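Local coordinates for protein toxin PAU_02230 (Photorhabdus asymbiotica subsp. asymbiotica ATCC 43949, PDB 6HV6) that is a Photorhabdus toxin (PaTox) whose modelled part combines many helices with a six-stranded antiparallel beta-sheet, at residues 281-293 and 334-348. The protein carries 1 engineered substitution. Sequence-based numbering, arbitrary orientation.
Sequences SVRVDAPKHTMLI and YDFPDDSVSFHPLDY. With EDO (1,2-ethanediol), chain E.
S281 O accepts a single hydrogen bond from L346 N; strand 342-346 runs antiparallel to strand 281-286 and is one edge strand of a six-stranded sheet. V282 lies opposite P345 in a non-hydrogen-bonded pair, its CG1 at the edge of the F343 ring and 3.7 Å from F343 CB. R283 and H344 form the next hydrogen-bonded pair, exchanging N-H and C=O both ways. With CG anti to the backbone N (chi1 -176°) and a bend at chi3, R283 lays its guanidinium nearly flat on the H344 ring, planes 17° apart, R283 NH2 standing 3.4 Å from H344 CG. The same guanidinium grips D285 side-on, R283 NE to D285 OD1 (2.8 Å) and NH2 to OD2, while NH1 is held by N253. On the other face of the sheet, V284 CG1 meets V341 CG1 and V284 CG2 lies beside F343, whose ring also receives I293 CD1; F327 of helix 320-334 packs on V284 and V341. D285 pairs with S342 by two backbone bonds, and its OD2 sits over the H344 ring rather than in line with an N-H. S342 OG and H344 NE2 share a hydrogen bond of 2.7 Å in the ring plane. A286 CB touches F336 CE2, and P287 slides past that ring with CD over one face, a CH-pi contact 3.8 Å from the centroid; Y334 CB covers the opposite face. Beyond the type II turn of the hairpin, the side chains of H289 and Y334 cross at about a right angle, and D309 bonds H289 NE2 through OD1 and Y334 OH through OD2. M291 SD adds an oblique Met-aromatic contact to Y334, and L292 CD1 meets L346 CD1. Bound in plane by S342 and stacked against the R283 guanidinium, the H344 ring is probably restrained in rotation, and the D285 carboxylate probably offsets the arginine's charge beside it.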
loop_
_atom_site.group_PDB
_atom_site.type_symbol
_atom_site.label_atom_id
_atom_site.label_comp_id
_atom_site.label_asym_id
_atom_site.label_seq_id
_atom_site.Cartn_x
_atom_site.Cartn_y
_atom_site.Cartn_z
ATOM N N SER A 281 -6.033 -4.485 -20.743
ATOM C CA SER A 281 -5.556 -3.802 -19.554
ATOM C C SER A 281 -4.424 -2.871 -19.944
ATOM O O SER A 281 -3.655 -3.147 -20.872
ATOM C CB SER A 281 -5.080 -4.790 -18.485
ATOM O OG SER A 281 -6.132 -5.641 -18.075
ATOM N N VAL A 282 -4.342 -1.760 -19.224
ATOM C CA VAL A 282 -3.357 -0.725 -19.465
ATOM C C VAL A 282 -2.649 -0.459 -18.143
ATOM O O VAL A 282 -3.300 -0.165 -17.132
ATOM C CB VAL A 282 -4.008 0.558 -20.011
ATOM C CG1 VAL A 282 -3.000 1.670 -20.082
ATOM C CG2 VAL A 282 -4.629 0.302 -21.397
ATOM N N ARG A 283 -1.330 -0.580 -18.142
ATOM C CA ARG A 283 -0.551 -0.223 -16.971
ATOM C C ARG A 283 -0.416 1.297 -16.910
ATOM O O ARG A 283 -0.151 1.948 -17.929
ATOM C CB ARG A 283 0.825 -0.892 -17.018
ATOM C CG ARG A 283 1.678 -0.653 -15.762
ATOM C CD ARG A 283 3.091 -1.209 -15.914
ATOM N NE ARG A 283 3.913 -0.307 -16.708
ATOM C CZ ARG A 283 4.430 -0.588 -17.897
ATOM N NH1 ARG A 283 4.238 -1.777 -18.456
ATOM N NH2 ARG A 283 5.152 0.329 -18.524
ATOM N N VAL A 284 -0.612 1.861 -15.724
ATOM C CA VAL A 284 -0.480 3.302 -15.494
ATOM C C VAL A 284 0.805 3.546 -14.715
ATOM O O VAL A 284 0.925 3.117 -13.565
ATOM C CB VAL A 284 -1.686 3.880 -14.735
ATOM C CG1 VAL A 284 -1.546 5.417 -14.600
ATOM C CG2 VAL A 284 -2.983 3.556 -15.465
ATOM N N ASP A 285 1.761 4.231 -15.329
ATOM C CA ASP A 285 2.993 4.609 -14.648
ATOM C C ASP A 285 2.858 6.035 -14.130
ATOM O O ASP A 285 2.428 6.925 -14.868
ATOM C CB ASP A 285 4.199 4.510 -15.586
ATOM C CG ASP A 285 4.461 3.094 -16.060
ATOM O OD1 ASP A 285 4.022 2.133 -15.376
ATOM O OD2 ASP A 285 5.115 2.947 -17.119
ATOM N N ALA A 286 3.219 6.244 -12.862
ATOM C CA ALA A 286 3.084 7.543 -12.198
ATOM C C ALA A 286 4.296 7.732 -11.291
ATOM O O ALA A 286 5.079 6.787 -11.134
ATOM C CB ALA A 286 1.776 7.601 -11.403
ATOM N N PRO A 287 4.511 8.925 -10.686
ATOM C CA PRO A 287 5.690 9.097 -9.827
ATOM C C PRO A 287 5.766 8.063 -8.713
ATOM O O PRO A 287 4.934 8.060 -7.801
ATOM C CB PRO A 287 5.509 10.515 -9.272
ATOM C CG PRO A 287 4.815 11.246 -10.382
ATOM C CD PRO A 287 3.850 10.220 -10.960
ATOM N N LYS A 288 6.752 7.165 -8.805
ATOM C CA LYS A 288 6.990 6.119 -7.796
ATOM C C LYS A 288 5.744 5.289 -7.509
ATOM O O LYS A 288 5.522 4.832 -6.385
ATOM C CB LYS A 288 7.535 6.728 -6.502
ATOM C CG LYS A 288 8.891 7.393 -6.679
ATOM C CD LYS A 288 9.308 8.156 -5.437
ATOM C CE LYS A 288 10.707 8.731 -5.601
ATOM N NZ LYS A 288 11.727 7.655 -5.806
ATOM N N HIS A 289 4.934 5.055 -8.541
ATOM C CA HIS A 289 3.695 4.316 -8.346
ATOM C C HIS A 289 3.289 3.665 -9.656
ATOM O O HIS A 289 3.641 4.140 -10.738
ATOM C CB HIS A 289 2.570 5.233 -7.834
ATOM C CG HIS A 289 1.389 4.494 -7.277
ATOM N ND1 HIS A 289 1.514 3.313 -6.568
ATOM C CD2 HIS A 289 0.065 4.786 -7.292
ATOM C CE1 HIS A 289 0.312 2.896 -6.199
ATOM N NE2 HIS A 289 -0.583 3.776 -6.618
ATOM N N THR A 290 2.552 2.567 -9.547
ATOM C CA THR A 290 1.994 1.899 -10.709
ATOM C C THR A 290 0.541 1.582 -10.414
ATOM O O THR A 290 0.197 1.203 -9.293
ATOM C CB THR A 290 2.746 0.605 -11.044
ATOM O OG1 THR A 290 4.137 0.881 -11.205
ATOM C CG2 THR A 290 2.185 -0.041 -12.334
ATOM N N MET A 291 -0.310 1.748 -11.419
ATOM C CA MET A 291 -1.718 1.441 -11.256
ATOM C C MET A 291 -2.172 0.722 -12.525
ATOM O O MET A 291 -1.371 0.411 -13.410
ATOM C CB MET A 291 -2.513 2.720 -10.964
ATOM C CG MET A 291 -2.152 3.404 -9.618
ATOM S SD MET A 291 -2.645 5.134 -9.644
ATOM C CE MET A 291 -1.368 5.808 -10.699
ATOM N N LEU A 292 -3.469 0.481 -12.633
ATOM C CA LEU A 292 -3.960 -0.346 -13.721
ATOM C C LEU A 292 -5.377 0.077 -14.056
ATOM O O LEU A 292 -6.173 0.347 -13.151
ATOM C CB LEU A 292 -3.930 -1.828 -13.313
ATOM C CG LEU A 292 -4.569 -2.810 -14.288
ATOM C CD1 LEU A 292 -3.575 -3.112 -15.381
ATOM C CD2 LEU A 292 -4.989 -4.072 -13.524
ATOM N N ILE A 293 -5.699 0.124 -15.349
ATOM C CA ILE A 293 -7.080 0.297 -15.774
ATOM C C ILE A 293 -7.395 -0.772 -16.803
ATOM O O ILE A 293 -6.535 -1.155 -17.607
ATOM C CB ILE A 293 -7.368 1.715 -16.318
ATOM C CG1 ILE A 293 -6.466 2.060 -17.492
ATOM C CG2 ILE A 293 -7.170 2.752 -15.220
ATOM C CD1 ILE A 293 -6.499 3.549 -17.833
ATOM N N TYR A 334 -3.624 12.744 -5.750
ATOM C CA TYR A 334 -2.194 12.492 -5.599
ATOM C C TYR A 334 -1.347 13.712 -5.937
ATOM O O TYR A 334 -0.150 13.719 -5.630
ATOM C CB TYR A 334 -1.739 11.365 -6.518
ATOM C CG TYR A 334 -1.960 9.963 -6.032
ATOM C CD1 TYR A 334 -1.371 9.504 -4.855
ATOM C CD2 TYR A 334 -2.717 9.073 -6.781
ATOM C CE1 TYR A 334 -1.549 8.185 -4.428
ATOM C CE2 TYR A 334 -2.900 7.753 -6.365
ATOM C CZ TYR A 334 -2.320 7.318 -5.186
ATOM O OH TYR A 334 -2.506 6.006 -4.772
ATOM N N ASP A 335 -1.920 14.707 -6.619
ATOM C CA ASP A 335 -1.165 15.864 -7.124
ATOM C C ASP A 335 -0.065 15.441 -8.096
ATOM O O ASP A 335 1.023 16.027 -8.119
ATOM C CB ASP A 335 -0.566 16.691 -5.982
ATOM C CG ASP A 335 -0.332 18.143 -6.375
ATOM O OD1 ASP A 335 -1.260 18.756 -6.955
ATOM O OD2 ASP A 335 0.774 18.662 -6.109
ATOM N N PHE A 336 -0.325 14.406 -8.890
ATOM C CA PHE A 336 0.597 14.040 -9.966
ATOM C C PHE A 336 0.406 14.982 -11.144
ATOM O O PHE A 336 -0.720 15.113 -11.637
ATOM C CB PHE A 336 0.345 12.615 -10.436
ATOM C CG PHE A 336 0.690 11.556 -9.423
ATOM C CD1 PHE A 336 1.682 11.767 -8.482
ATOM C CD2 PHE A 336 0.025 10.340 -9.428
ATOM C CE1 PHE A 336 2.002 10.781 -7.558
ATOM C CE2 PHE A 336 0.346 9.349 -8.504
ATOM C CZ PHE A 336 1.335 9.573 -7.575
ATOM N N PRO A 337 1.458 15.626 -11.650
ATOM C CA PRO A 337 1.316 16.396 -12.892
ATOM C C PRO A 337 0.941 15.487 -14.060
ATOM O O PRO A 337 1.300 14.307 -14.096
ATOM C CB PRO A 337 2.692 17.043 -13.084
ATOM C CG PRO A 337 3.617 16.249 -12.239
ATOM C CD PRO A 337 2.816 15.728 -11.086
ATOM N N ASP A 338 0.188 16.057 -15.006
ATOM C CA ASP A 338 -0.365 15.280 -16.114
ATOM C C ASP A 338 0.720 14.571 -16.908
ATOM O O ASP A 338 0.547 13.414 -17.310
ATOM C CB ASP A 338 -1.176 16.187 -17.044
ATOM C CG ASP A 338 -2.434 16.722 -16.390
ATOM O OD1 ASP A 338 -2.671 16.402 -15.201
ATOM O OD2 ASP A 338 -3.186 17.458 -17.068
ATOM N N ASP A 339 1.839 15.254 -17.168
ATOM C CA ASP A 339 2.924 14.662 -17.939
ATOM C C ASP A 339 3.668 13.574 -17.179
ATOM O O ASP A 339 4.539 12.927 -17.765
ATOM C CB ASP A 339 3.922 15.736 -18.370
ATOM C CG ASP A 339 4.433 16.551 -17.201
ATOM O OD1 ASP A 339 3.625 17.235 -16.542
ATOM O OD2 ASP A 339 5.643 16.492 -16.925
ATOM N N SER A 340 3.381 13.382 -15.898
ATOM C CA SER A 340 4.051 12.347 -15.135
ATOM C C SER A 340 3.266 11.050 -15.123
ATOM O O SER A 340 3.777 10.048 -14.626
ATOM C CB SER A 340 4.309 12.807 -13.699
ATOM O OG SER A 340 3.150 12.693 -12.890
ATOM N N VAL A 341 2.054 11.047 -15.672
ATOM C CA VAL A 341 1.177 9.881 -15.683
ATOM C C VAL A 341 1.091 9.376 -17.120
ATOM O O VAL A 341 0.737 10.136 -18.028
ATOM C CB VAL A 341 -0.214 10.220 -15.127
ATOM C CG1 VAL A 341 -1.128 8.989 -15.189
ATOM C CG2 VAL A 341 -0.104 10.752 -13.697
ATOM N N SER A 342 1.414 8.100 -17.335
ATOM C CA SER A 342 1.480 7.570 -18.697
ATOM C C SER A 342 0.823 6.200 -18.743
ATOM O O SER A 342 0.659 5.531 -17.720
ATOM C CB SER A 342 2.925 7.482 -19.227
ATOM O OG SER A 342 3.747 6.665 -18.401
ATOM N N PHE A 343 0.456 5.792 -19.955
ATOM C CA PHE A 343 -0.413 4.646 -20.171
ATOM C C PHE A 343 0.285 3.653 -21.082
ATOM O O PHE A 343 0.801 4.030 -22.136
ATOM C CB PHE A 343 -1.747 5.098 -20.765
ATOM C CG PHE A 343 -2.497 6.034 -19.863
ATOM C CD1 PHE A 343 -3.291 5.542 -18.849
ATOM C CD2 PHE A 343 -2.357 7.402 -19.997
ATOM C CE1 PHE A 343 -3.965 6.398 -18.001
ATOM C CE2 PHE A 343 -3.027 8.266 -19.153
ATOM C CZ PHE A 343 -3.830 7.766 -18.156
ATOM N N HIS A 344 0.284 2.386 -20.676
ATOM C CA HIS A 344 1.081 1.378 -21.358
ATOM C C HIS A 344 0.264 0.105 -21.521
ATOM O O HIS A 344 -0.100 -0.531 -20.526
ATOM C CB HIS A 344 2.370 1.124 -20.579
ATOM C CG HIS A 344 3.180 2.365 -20.363
ATOM N ND1 HIS A 344 4.234 2.721 -21.178
ATOM C CD2 HIS A 344 3.071 3.349 -19.438
ATOM C CE1 HIS A 344 4.752 3.860 -20.752
ATOM N NE2 HIS A 344 4.065 4.262 -19.697
ATOM N N PRO A 345 -0.078 -0.267 -22.754
ATOM C CA PRO A 345 -0.879 -1.479 -22.959
ATOM C C PRO A 345 -0.153 -2.700 -22.418
ATOM O O PRO A 345 1.056 -2.855 -22.607
ATOM C CB PRO A 345 -1.041 -1.549 -24.482
ATOM C CG PRO A 345 -0.684 -0.173 -24.983
ATOM C CD PRO A 345 0.323 0.362 -24.023
ATOM N N LEU A 346 -0.908 -3.557 -21.731
ATOM C CA LEU A 346 -0.422 -4.842 -21.257
ATOM C C LEU A 346 -0.871 -5.946 -22.204
ATOM O O LEU A 346 -1.987 -5.911 -22.729
ATOM C CB LEU A 346 -0.931 -5.129 -19.847
ATOM C CG LEU A 346 -0.305 -4.255 -18.759
ATOM C CD1 LEU A 346 -0.966 -4.534 -17.444
ATOM C CD2 LEU A 346 1.179 -4.504 -18.657
ATOM N N ASP A 347 0.007 -6.925 -22.417
ATOM C CA ASP A 347 -0.271 -8.050 -23.301
ATOM C C ASP A 347 -0.020 -9.345 -22.542
ATOM O O ASP A 347 1.110 -9.613 -22.117
ATOM C CB ASP A 347 0.594 -7.973 -24.556
ATOM C CG ASP A 347 0.488 -9.215 -25.414
ATOM O OD1 ASP A 347 -0.620 -9.787 -25.499
ATOM O OD2 ASP A 347 1.512 -9.602 -26.016
ATOM N N TYR A 348 -1.074 -10.143 -22.356
ATOM C CA TYR A 348 -0.942 -11.429 -21.683
ATOM C C TYR A 348 -0.998 -12.604 -22.652
ATOM O O TYR A 348 -1.288 -13.725 -22.231
ATOM C CB TYR A 348 -2.008 -11.574 -20.593
ATOM C CG TYR A 348 -1.873 -10.507 -19.530
ATOM C CD1 TYR A 348 -0.941 -10.641 -18.502
ATOM C CD2 TYR A 348 -2.640 -9.350 -19.575
ATOM C CE1 TYR A 348 -0.798 -9.658 -17.530
ATOM C CE2 TYR A 348 -2.500 -8.356 -18.596
ATOM C CZ TYR A 348 -1.575 -8.518 -17.586
ATOM O OH TYR A 348 -1.428 -7.537 -16.622
HETATM C C1 EDO E . 8.321 15.006 -17.818
HETATM O O1 EDO E . 7.375 15.161 -18.877
HETATM C C2 EDO E . 9.406 16.069 -17.956
HETATM O O2 EDO E . 10.183 16.086 -16.753
HETATM O O HOH W 1 -4.376 -6.335 -22.316
#